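Local coordinates for conserved protein (Methanosarcina mazei, PDB 4DPO), which is of unknown function but, as a member of the antibiotic biosynthesis monooxygenase family, may act as a small oxygenase-like enzyme, at residues Phe42-Glu56 with Ser92-Leu106. Numbering follows the deposited sequence.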
loop_
_atom_site.group_PDB
_atom_site.type_symbol
_atom_site.label_atom_id
_atom_site.label_comp_id
_atom_site.label_asym_id
_atom_site.label_seq_id
_atom_site.Cartn_x
_atom_site.Cartn_y
_atom_site.Cartn_z
ATOM N N PHE A 42 11.682 -8.571 15.228
ATOM C CA PHE A 42 11.263 -8.219 13.911
ATOM C C PHE A 42 11.577 -6.766 13.671
ATOM O O PHE A 42 12.305 -6.444 12.725
ATOM C CB PHE A 42 9.781 -8.426 13.801
ATOM C CG PHE A 42 9.246 -8.165 12.443
ATOM C CD1 PHE A 42 8.623 -6.958 12.144
ATOM C CD2 PHE A 42 9.361 -9.117 11.444
ATOM C CE1 PHE A 42 8.106 -6.708 10.858
ATOM C CE2 PHE A 42 8.846 -8.874 10.157
ATOM C CZ PHE A 42 8.209 -7.678 9.868
HETATM N N MSE A 43 11.041 -5.888 14.523
HETATM C CA MSE A 43 11.368 -4.444 14.454
HETATM C C MSE A 43 12.840 -4.144 14.386
HETATM O O MSE A 43 13.224 -3.320 13.573
HETATM C CB MSE A 43 10.778 -3.634 15.603
HETATM C CG MSE A 43 9.250 -3.710 15.717
HETATM SE SE MSE A 43 8.375 -3.040 14.102
HETATM C CE MSE A 43 6.604 -2.847 14.934
ATOM N N ASN A 44 13.681 -4.788 15.205
ATOM C CA ASN A 44 15.107 -4.488 15.129
ATOM C C ASN A 44 15.679 -4.872 13.794
ATOM O O ASN A 44 16.626 -4.245 13.318
ATOM C CB ASN A 44 15.907 -5.141 16.265
ATOM C CG ASN A 44 15.343 -4.793 17.641
ATOM O OD1 ASN A 44 15.009 -3.624 17.908
ATOM N ND2 ASN A 44 15.186 -5.810 18.504
ATOM N N LEU A 45 15.101 -5.892 13.170
ATOM C CA LEU A 45 15.575 -6.297 11.829
ATOM C C LEU A 45 15.145 -5.341 10.705
ATOM O O LEU A 45 15.977 -4.996 9.859
ATOM C CB LEU A 45 15.203 -7.751 11.509
ATOM C CG LEU A 45 15.959 -8.791 12.347
ATOM C CD1 LEU A 45 15.209 -10.114 12.330
ATOM C CD2 LEU A 45 17.427 -8.880 11.900
ATOM N N CYS A 46 13.883 -4.881 10.723
ATOM C CA CYS A 46 13.471 -3.763 9.860
ATOM C C CYS A 46 14.316 -2.497 9.995
ATOM O O CYS A 46 14.601 -1.866 8.987
ATOM C CB CYS A 46 12.030 -3.371 10.080
ATOM S SG CYS A 46 10.839 -4.694 9.945
ATOM N N LYS A 47 14.705 -2.112 11.227
ATOM C CA LYS A 47 15.538 -0.903 11.451
ATOM C C LYS A 47 16.747 -0.957 10.564
ATOM O O LYS A 47 17.017 0.023 9.831
ATOM C CB LYS A 47 15.939 -0.705 12.916
ATOM N N SER A 48 17.436 -2.096 10.543
ATOM C CA SER A 48 18.660 -2.145 9.719
ATOM C C SER A 48 18.345 -2.183 8.231
ATOM O O SER A 48 19.097 -1.679 7.375
ATOM C CB SER A 48 19.590 -3.323 10.119
ATOM O OG SER A 48 19.359 -3.764 11.449
ATOM N N LEU A 49 17.236 -2.829 7.924
ATOM C CA LEU A 49 16.843 -3.019 6.552
ATOM C C LEU A 49 16.415 -1.699 5.925
ATOM O O LEU A 49 16.667 -1.505 4.759
ATOM C CB LEU A 49 15.723 -4.053 6.464
ATOM C CG LEU A 49 15.240 -4.376 5.045
ATOM C CD1 LEU A 49 16.407 -4.854 4.161
ATOM C CD2 LEU A 49 14.100 -5.363 5.078
ATOM N N ILE A 50 15.795 -0.809 6.702
ATOM C CA ILE A 50 15.334 0.489 6.217
ATOM C C ILE A 50 16.562 1.359 5.954
ATOM O O ILE A 50 16.752 1.811 4.808
ATOM C CB ILE A 50 14.310 1.194 7.168
ATOM N N GLU A 51 17.424 1.512 6.977
ATOM C CA GLU A 51 18.684 2.261 6.868
ATOM C C GLU A 51 19.387 1.904 5.575
ATOM O O GLU A 51 19.760 2.800 4.802
ATOM C CB GLU A 51 19.620 1.989 8.057
ATOM N N GLU A 52 19.545 0.604 5.304
ATOM C CA GLU A 52 20.283 0.223 4.107
ATOM C C GLU A 52 19.520 0.610 2.869
ATOM O O GLU A 52 20.074 1.264 1.971
ATOM C CB GLU A 52 20.610 -1.259 4.109
ATOM C CG GLU A 52 21.831 -1.560 4.952
ATOM C CD GLU A 52 22.982 -0.491 4.784
ATOM O OE1 GLU A 52 23.408 -0.167 3.640
ATOM O OE2 GLU A 52 23.465 0.024 5.824
ATOM N N THR A 53 18.235 0.240 2.856
ATOM C CA THR A 53 17.426 0.230 1.639
ATOM C C THR A 53 17.139 1.645 1.164
ATOM O O THR A 53 17.152 1.928 -0.057
ATOM C CB THR A 53 16.104 -0.551 1.844
ATOM O OG1 THR A 53 16.397 -1.915 2.159
ATOM C CG2 THR A 53 15.213 -0.486 0.586
ATOM N N LEU A 54 16.879 2.526 2.132
ATOM C CA LEU A 54 16.676 3.940 1.812
ATOM C C LEU A 54 17.870 4.510 1.051
ATOM O O LEU A 54 17.692 5.500 0.337
ATOM C CB LEU A 54 16.430 4.807 3.038
ATOM C CG LEU A 54 15.012 4.776 3.560
ATOM C CD1 LEU A 54 14.871 5.618 4.848
ATOM C CD2 LEU A 54 13.977 5.167 2.496
ATOM N N LYS A 55 19.061 3.906 1.194
ATOM C CA LYS A 55 20.266 4.433 0.526
ATOM C C LYS A 55 20.409 3.960 -0.919
ATOM O O LYS A 55 21.300 4.423 -1.614
ATOM C CB LYS A 55 21.568 4.208 1.347
ATOM N N GLU A 56 19.522 3.080 -1.390
ATOM C CA GLU A 56 19.655 2.508 -2.738
ATOM C C GLU A 56 19.143 3.443 -3.788
ATOM O O GLU A 56 18.256 4.241 -3.530
ATOM C CB GLU A 56 18.840 1.246 -2.872
ATOM C CG GLU A 56 19.207 0.176 -1.923
ATOM C CD GLU A 56 18.615 -1.186 -2.319
ATOM O OE1 GLU A 56 18.628 -1.507 -3.552
ATOM O OE2 GLU A 56 18.171 -1.926 -1.386
ATOM N N SER A 92 19.910 -7.531 -3.535
ATOM C CA SER A 92 20.933 -6.850 -2.731
ATOM C C SER A 92 21.436 -7.682 -1.505
ATOM O O SER A 92 20.728 -8.577 -0.991
ATOM C CB SER A 92 20.442 -5.470 -2.304
ATOM O OG SER A 92 19.706 -5.561 -1.100
ATOM N N ASP A 93 22.646 -7.366 -1.049
ATOM C CA ASP A 93 23.244 -8.011 0.102
ATOM C C ASP A 93 22.409 -7.925 1.374
ATOM O O ASP A 93 22.208 -8.926 2.055
ATOM C CB ASP A 93 24.627 -7.400 0.343
ATOM C CG ASP A 93 25.660 -7.835 -0.731
ATOM O OD1 ASP A 93 25.324 -8.720 -1.570
ATOM O OD2 ASP A 93 26.805 -7.296 -0.733
ATOM N N HIS A 94 21.932 -6.732 1.719
ATOM C CA HIS A 94 21.159 -6.583 2.963
ATOM C C HIS A 94 19.831 -7.359 2.868
ATOM O O HIS A 94 19.406 -8.065 3.803
ATOM C CB HIS A 94 20.968 -5.089 3.407
ATOM C CG HIS A 94 20.423 -4.185 2.336
ATOM N ND1 HIS A 94 21.201 -3.683 1.311
ATOM C CD2 HIS A 94 19.177 -3.688 2.133
ATOM C CE1 HIS A 94 20.456 -2.938 0.511
ATOM N NE2 HIS A 94 19.225 -2.924 0.988
ATOM N N PHE A 95 19.176 -7.246 1.720
ATOM C CA PHE A 95 17.952 -7.946 1.574
ATOM C C PHE A 95 18.276 -9.403 1.818
ATOM O O PHE A 95 17.646 -10.047 2.686
ATOM C CB PHE A 95 17.343 -7.771 0.197
ATOM C CG PHE A 95 16.084 -8.524 0.060
ATOM C CD1 PHE A 95 14.911 -8.060 0.695
ATOM C CD2 PHE A 95 16.059 -9.747 -0.592
ATOM C CE1 PHE A 95 13.708 -8.786 0.624
ATOM C CE2 PHE A 95 14.874 -10.483 -0.664
ATOM C CZ PHE A 95 13.685 -9.995 -0.069
ATOM N N LYS A 96 19.276 -9.887 1.054
ATOM C CA LYS A 96 19.691 -11.279 1.045
ATOM C C LYS A 96 19.939 -11.785 2.493
ATOM O O LYS A 96 19.440 -12.881 2.877
ATOM C CB LYS A 96 20.914 -11.502 0.110
ATOM C CG LYS A 96 20.667 -11.757 -1.445
ATOM N N GLU A 97 20.661 -10.990 3.303
ATOM C CA GLU A 97 20.965 -11.355 4.694
ATOM C C GLU A 97 19.751 -11.231 5.662
ATOM O O GLU A 97 19.603 -12.003 6.630
ATOM C CB GLU A 97 22.187 -10.570 5.211
ATOM N N ILE A 98 18.875 -10.262 5.448
ATOM C CA ILE A 98 17.922 -9.953 6.518
ATOM C C ILE A 98 16.581 -10.599 6.244
ATOM O O ILE A 98 15.818 -10.914 7.164
ATOM C CB ILE A 98 17.821 -8.407 6.785
ATOM C CG1 ILE A 98 19.158 -7.902 7.373
ATOM C CG2 ILE A 98 16.620 -8.070 7.699
ATOM C CD1 ILE A 98 19.441 -6.409 7.162
ATOM N N PHE A 99 16.310 -10.824 4.971
ATOM C CA PHE A 99 15.077 -11.442 4.640
ATOM C C PHE A 99 14.927 -12.794 5.331
ATOM O O PHE A 99 13.896 -13.104 5.924
ATOM C CB PHE A 99 14.915 -11.547 3.143
ATOM C CG PHE A 99 13.678 -12.255 2.752
ATOM C CD1 PHE A 99 12.433 -11.757 3.139
ATOM C CD2 PHE A 99 13.753 -13.449 2.028
ATOM C CE1 PHE A 99 11.248 -12.466 2.812
ATOM C CE2 PHE A 99 12.594 -14.154 1.689
ATOM C CZ PHE A 99 11.332 -13.664 2.093
ATOM N N PRO A 100 15.977 -13.586 5.334
ATOM C CA PRO A 100 15.720 -14.854 5.967
ATOM C C PRO A 100 15.441 -14.736 7.484
ATOM O O PRO A 100 14.634 -15.478 8.038
ATOM C CB PRO A 100 16.994 -15.613 5.654
ATOM C CG PRO A 100 17.496 -14.980 4.346
ATOM C CD PRO A 100 17.292 -13.563 4.672
ATOM N N LEU A 101 16.087 -13.783 8.139
ATOM C CA LEU A 101 15.951 -13.603 9.578
ATOM C C LEU A 101 14.551 -13.135 9.922
ATOM O O LEU A 101 13.860 -13.647 10.851
ATOM C CB LEU A 101 16.971 -12.567 10.039
ATOM C CG LEU A 101 18.443 -12.904 9.718
ATOM C CD1 LEU A 101 19.414 -11.782 10.172
ATOM C CD2 LEU A 101 18.816 -14.231 10.377
ATOM N N LEU A 102 14.138 -12.126 9.157
ATOM C CA LEU A 102 12.816 -11.551 9.229
ATOM C C LEU A 102 11.801 -12.660 9.142
ATOM O O LEU A 102 10.890 -12.709 9.940
ATOM C CB LEU A 102 12.666 -10.649 8.047
ATOM C CG LEU A 102 12.093 -9.271 8.278
ATOM C CD1 LEU A 102 12.481 -8.678 9.625
ATOM C CD2 LEU A 102 12.602 -8.399 7.140
ATOM N N SER A 103 11.984 -13.579 8.191
ATOM C CA SER A 103 11.063 -14.712 8.057
ATOM C C SER A 103 10.916 -15.688 9.235
ATOM O O SER A 103 9.850 -16.247 9.434
ATOM C CB SER A 103 11.356 -15.462 6.793
ATOM O OG SER A 103 10.879 -14.649 5.740
ATOM N N GLU A 104 11.977 -15.893 10.010
ATOM C CA GLU A 104 11.836 -16.670 11.249
ATOM C C GLU A 104 10.797 -16.052 12.235
ATOM O O GLU A 104 10.308 -16.746 13.126
ATOM C CB GLU A 104 13.199 -16.949 11.917
ATOM N N CYS A 105 10.414 -14.789 12.047
ATOM C CA CYS A 105 9.546 -14.126 13.019
ATOM C C CYS A 105 8.051 -14.317 12.752
ATOM O O CYS A 105 7.213 -13.920 13.561
ATOM C CB CYS A 105 9.899 -12.633 13.142
ATOM S SG CYS A 105 11.699 -12.290 13.360
ATOM N N LEU A 106 7.715 -14.957 11.651
ATOM C CA LEU A 106 6.361 -14.893 11.147
ATOM C C LEU A 106 5.494 -16.094 11.492
ATOM O O LEU A 106 5.984 -17.234 11.537
ATOM C CB LEU A 106 6.412 -14.764 9.640
ATOM C CG LEU A 106 6.674 -13.407 9.000
ATOM C CD1 LEU A 106 7.739 -12.578 9.661
ATOM C CD2 LEU A 106 7.002 -13.678 7.537
#
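With chi1 at 52°, His94 sets its CG between its own backbone N and carbonyl carbon, and the ring reaches across to Glu52, Thr53 and Glu56. Leu49, its CG anti to the backbone N (chi1 -178°), brings CD1 to the edge of that same ring, 3.6 Å from His94 CD2. CB of Glu52 lies over one ring face in a CH-pi contact, 3.5 Å from the centroid, while OG of Ser92 sits over the other. At the ring's edge His94 NE2 donates a weak, bent hydrogen bond (2.8 Å, 128° at the hydrogen) to Glu56 OE2, whose carboxylate stands nearly perpendicular to the imidazole. That oxygen is also hydrogen-bonded to His89 ND1, so two histidines meet on it. Ser92, the N-cap of helix 93-104, donates from OG to His89 O and accepts weakly from Phe95 N.

Farther along, packing is apolar. Leu49 fits as a knob among His94, Phe95, Ile98 and Leu102; Leu102 does likewise among Phe42, Leu45, Cys46 and Leu49, its CD1 lying 3.4 Å from Leu45 CB and 3.6 Å from Phe42 CD2. Leu45 CD1 rests on Leu101 CB at 3.8 Å, and Cys105 CB meets the edge of the Phe42 ring.

Helix 93-104 runs antiparallel to helix 39-54, the axes of 42-54 and 93-104 closest at 9.5 Å. Helix 39-54 also packs on strands 59-67 and 73-80, giving the helix-over-antiparallel-sheet layering of the ferredoxin-like alpha/beta fold found in this monooxygenase family.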